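Local atomic coordinates of putative type VI secretion protein (Escherichia coli, PDB entry 6SKI), a protein that probably acts as a phospholipase toxin, carried by the VgrG spike of the type VI secretion system. Residues N414-V419 against Y480-Y485. Sequence-based numbering, arbitrary orientation.
Sequences NDWANV and YIIGKY
The indole of W416 and the branched side chain of I482 meet face on, and this apolar pair forms one half of the contact between the beginning of helix 416-431 and the C-terminal end region of helix 476-483. I482 CG2 sits 3.9 Å from the centroid of the six-membered ring of W416, only 5° off the ring normal, a CH-pi contact over the middle of the face. The other branch reaches past it to the far rim, where I482 CD1 lies 3.6 Å from W416 CH2. Beta-branching suits isoleucine to this place: with CG1 beside its backbone N and CG2 beside the carbonyl carbon, both arms lie against the same flat surface. W416 in turn holds CG anti to its backbone N (chi1 -174°), which carries the indole out toward the isoleucine. V419, one turn later, places CB against the opposite face, offset toward the rim, so the indole is sandwiched between aliphatic groups.

Nearer the backbones, W416 CB and Y485 CB touch at 3.9 Å, where the two backbones come nearest each other. Y485 follows the helical turn, its N hydrogen-bonded to I482 O at 2.7 Å, and its ring extends alongside D415. There D415 CB is 3.8 Å from Y485 CD2, while the carboxylate meets the ring edge, D415 OD2 lying 3.7 Å from Y485 CE2 near the ring plane. Carboxylate and ring are turned 66° apart. The tyrosine hydroxyl is hydrogen-bonded to E450, and I482 also packs on L454 of helix 452-466.

No hydrogen bond or salt bridge joins the two segments: their association rests on apolar burial and ring-face contact, with an acidic oxygen placed at the tyrosine ring's edge rather than over its electron-rich face, an arrangement that is probably favourable, since the ring edge is slightly positive.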
ATOM      1  N   ASN A 414      -8.711 -12.943 -11.482  1.00 47.96           N
ATOM      2  CA  ASN A 414      -8.359 -12.069 -10.370  1.00 47.96           C
ATOM      3  C   ASN A 414      -9.483 -11.927  -9.349  1.00 47.96           C
ATOM      4  O   ASN A 414      -9.564 -10.903  -8.664  1.00 47.96           O
ATOM      5  CB  ASN A 414      -7.952 -10.694 -10.899  1.00 47.96           C
ATOM      6  CG  ASN A 414      -9.134  -9.876 -11.370  1.00 47.96           C
ATOM      7  OD1 ASN A 414     -10.122 -10.418 -11.861  1.00 47.96           O
ATOM      8  ND2 ASN A 414      -9.040  -8.563 -11.224  1.00 47.96           N
ATOM      9  N   ASP A 415     -10.340 -12.933  -9.222  1.00 48.59           N
ATOM     10  CA  ASP A 415     -11.557 -12.814  -8.433  1.00 48.59           C
ATOM     11  C   ASP A 415     -11.367 -13.117  -6.954  1.00 48.59           C
ATOM     12  O   ASP A 415     -12.337 -13.027  -6.197  1.00 48.59           O
ATOM     13  CB  ASP A 415     -12.635 -13.741  -8.997  1.00 48.59           C
ATOM     14  CG  ASP A 415     -13.042 -13.371 -10.401  1.00 48.59           C
ATOM     15  OD1 ASP A 415     -13.618 -12.280 -10.586  1.00 48.59           O
ATOM     16  OD2 ASP A 415     -12.787 -14.171 -11.322  1.00 48.59           O
ATOM     17  N   TRP A 416     -10.164 -13.474  -6.513  1.00 44.65           N
ATOM     18  CA  TRP A 416      -9.956 -13.776  -5.105  1.00 44.65           C
ATOM     19  C   TRP A 416      -9.640 -12.532  -4.287  1.00 44.65           C
ATOM     20  O   TRP A 416      -9.847 -12.528  -3.064  1.00 44.65           O
ATOM     21  CB  TRP A 416      -8.837 -14.809  -4.949  1.00 44.65           C
ATOM     22  CG  TRP A 416      -8.670 -15.282  -3.549  1.00 44.65           C
ATOM     23  CD1 TRP A 416      -7.657 -14.975  -2.695  1.00 44.65           C
ATOM     24  CD2 TRP A 416      -9.559 -16.138  -2.828  1.00 44.65           C
ATOM     25  NE1 TRP A 416      -7.853 -15.593  -1.487  1.00 44.65           N
ATOM     26  CE2 TRP A 416      -9.017 -16.312  -1.542  1.00 44.65           C
ATOM     27  CE3 TRP A 416     -10.760 -16.775  -3.144  1.00 44.65           C
ATOM     28  CZ2 TRP A 416      -9.632 -17.098  -0.576  1.00 44.65           C
ATOM     29  CZ3 TRP A 416     -11.369 -17.552  -2.186  1.00 44.65           C
ATOM     30  CH2 TRP A 416     -10.806 -17.708  -0.917  1.00 44.65           C
ATOM     31  N   ALA A 417      -9.216 -11.456  -4.938  1.00 43.72           N
ATOM     32  CA  ALA A 417      -9.055 -10.193  -4.247  1.00 43.72           C
ATOM     33  C   ALA A 417     -10.391  -9.553  -3.924  1.00 43.72           C
ATOM     34  O   ALA A 417     -10.465  -8.757  -2.989  1.00 43.72           O
ATOM     35  CB  ALA A 417      -8.208  -9.234  -5.083  1.00 43.72           C
ATOM     36  N   ASN A 418     -11.458  -9.942  -4.620  1.00 45.08           N
ATOM     37  CA  ASN A 418     -12.792  -9.515  -4.219  1.00 45.08           C
ATOM     38  C   ASN A 418     -13.224 -10.221  -2.941  1.00 45.08           C
ATOM     39  O   ASN A 418     -13.878  -9.622  -2.081  1.00 45.08           O
ATOM     40  CB  ASN A 418     -13.781  -9.785  -5.348  1.00 45.08           C
ATOM     41  CG  ASN A 418     -13.476  -8.982  -6.588  1.00 45.08           C
ATOM     42  OD1 ASN A 418     -12.868  -7.917  -6.516  1.00 45.08           O
ATOM     43  ND2 ASN A 418     -13.887  -9.493  -7.739  1.00 45.08           N
ATOM     44  N   VAL A 419     -12.846 -11.491  -2.790  1.00 44.48           N
ATOM     45  CA  VAL A 419     -13.100 -12.199  -1.542  1.00 44.48           C
ATOM     46  C   VAL A 419     -12.332 -11.549  -0.401  1.00 44.48           C
ATOM     47  O   VAL A 419     -12.871 -11.335   0.692  1.00 44.48           O
ATOM     48  CB  VAL A 419     -12.733 -13.686  -1.693  1.00 44.48           C
ATOM     49  CG1 VAL A 419     -12.937 -14.423  -0.385  1.00 44.48           C
ATOM     50  CG2 VAL A 419     -13.540 -14.323  -2.804  1.00 44.48           C
ATOM     51  N   TYR A 480      -8.049 -26.218  -3.910  1.00 53.19           N
ATOM     52  CA  TYR A 480      -7.853 -26.390  -5.344  1.00 53.19           C
ATOM     53  C   TYR A 480      -8.672 -25.371  -6.129  1.00 53.19           C
ATOM     54  O   TYR A 480      -8.151 -24.670  -7.015  1.00 53.19           O
ATOM     55  CB  TYR A 480      -8.247 -27.820  -5.721  1.00 53.19           C
ATOM     56  CG  TYR A 480      -8.083 -28.200  -7.169  1.00 53.19           C
ATOM     57  CD1 TYR A 480      -6.851 -28.581  -7.672  1.00 53.19           C
ATOM     58  CD2 TYR A 480      -9.170 -28.203  -8.030  1.00 53.19           C
ATOM     59  CE1 TYR A 480      -6.704 -28.940  -8.992  1.00 53.19           C
ATOM     60  CE2 TYR A 480      -9.031 -28.558  -9.353  1.00 53.19           C
ATOM     61  CZ  TYR A 480      -7.794 -28.926  -9.829  1.00 53.19           C
ATOM     62  OH  TYR A 480      -7.646 -29.283 -11.148  1.00 53.19           O
ATOM     63  N   ILE A 481      -9.957 -25.260  -5.785  1.00 51.11           N
ATOM     64  CA  ILE A 481     -10.811 -24.264  -6.423  1.00 51.11           C
ATOM     65  C   ILE A 481     -10.243 -22.866  -6.223  1.00 51.11           C
ATOM     66  O   ILE A 481     -10.310 -22.019  -7.121  1.00 51.11           O
ATOM     67  CB  ILE A 481     -12.250 -24.375  -5.888  1.00 51.11           C
ATOM     68  CG1 ILE A 481     -12.797 -25.779  -6.135  1.00 51.11           C
ATOM     69  CG2 ILE A 481     -13.135 -23.335  -6.533  1.00 51.11           C
ATOM     70  CD1 ILE A 481     -13.999 -26.116  -5.291  1.00 51.11           C
ATOM     71  N   ILE A 482      -9.658 -22.604  -5.055  1.00 49.07           N
ATOM     72  CA  ILE A 482      -9.005 -21.319  -4.841  1.00 49.07           C
ATOM     73  C   ILE A 482      -7.707 -21.247  -5.632  1.00 49.07           C
ATOM     74  O   ILE A 482      -7.307 -20.167  -6.082  1.00 49.07           O
ATOM     75  CB  ILE A 482      -8.766 -21.084  -3.340  1.00 49.07           C
ATOM     76  CG1 ILE A 482     -10.096 -20.981  -2.598  1.00 49.07           C
ATOM     77  CG2 ILE A 482      -7.964 -19.818  -3.109  1.00 49.07           C
ATOM     78  CD1 ILE A 482      -9.967 -21.175  -1.111  1.00 49.07           C
ATOM     79  N   GLY A 483      -7.048 -22.386  -5.844  1.00 49.90           N
ATOM     80  CA  GLY A 483      -5.850 -22.418  -6.652  1.00 49.90           C
ATOM     81  C   GLY A 483      -6.087 -22.041  -8.089  1.00 49.90           C
ATOM     82  O   GLY A 483      -5.140 -21.657  -8.781  1.00 49.90           O
ATOM     83  N   LYS A 484      -7.333 -22.140  -8.557  1.00 49.20           N
ATOM     84  CA  LYS A 484      -7.641 -21.542  -9.855  1.00 49.20           C
ATOM     85  C   LYS A 484      -7.391 -20.039  -9.858  1.00 49.20           C
ATOM     86  O   LYS A 484      -7.094 -19.467 -10.911  1.00 49.20           O
ATOM     87  CB  LYS A 484      -9.091 -21.802 -10.257  1.00 49.20           C
ATOM     88  CG  LYS A 484      -9.562 -23.227 -10.130  1.00 49.20           C
ATOM     89  CD  LYS A 484     -10.997 -23.364 -10.608  1.00 49.20           C
ATOM     90  CE  LYS A 484     -11.306 -24.793 -11.027  1.00 49.20           C
ATOM     91  NZ  LYS A 484     -10.685 -25.793 -10.115  1.00 49.20           N
ATOM     92  N   TYR A 485      -7.503 -19.386  -8.703  1.00 47.41           N
ATOM     93  CA  TYR A 485      -7.547 -17.933  -8.629  1.00 47.41           C
ATOM     94  C   TYR A 485      -6.311 -17.307  -8.002  1.00 47.41           C
ATOM     95  O   TYR A 485      -6.193 -16.079  -8.007  1.00 47.41           O
ATOM     96  CB  TYR A 485      -8.789 -17.492  -7.847  1.00 47.41           C
ATOM     97  CG  TYR A 485     -10.087 -17.928  -8.473  1.00 47.41           C
ATOM     98  CD1 TYR A 485     -10.583 -19.203  -8.272  1.00 47.41           C
ATOM     99  CD2 TYR A 485     -10.825 -17.057  -9.252  1.00 47.41           C
ATOM    100  CE1 TYR A 485     -11.764 -19.603  -8.844  1.00 47.41           C
ATOM    101  CE2 TYR A 485     -12.007 -17.449  -9.829  1.00 47.41           C
ATOM    102  CZ  TYR A 485     -12.475 -18.721  -9.620  1.00 47.41           C
ATOM    103  OH  TYR A 485     -13.659 -19.115 -10.190  1.00 47.41           O
TER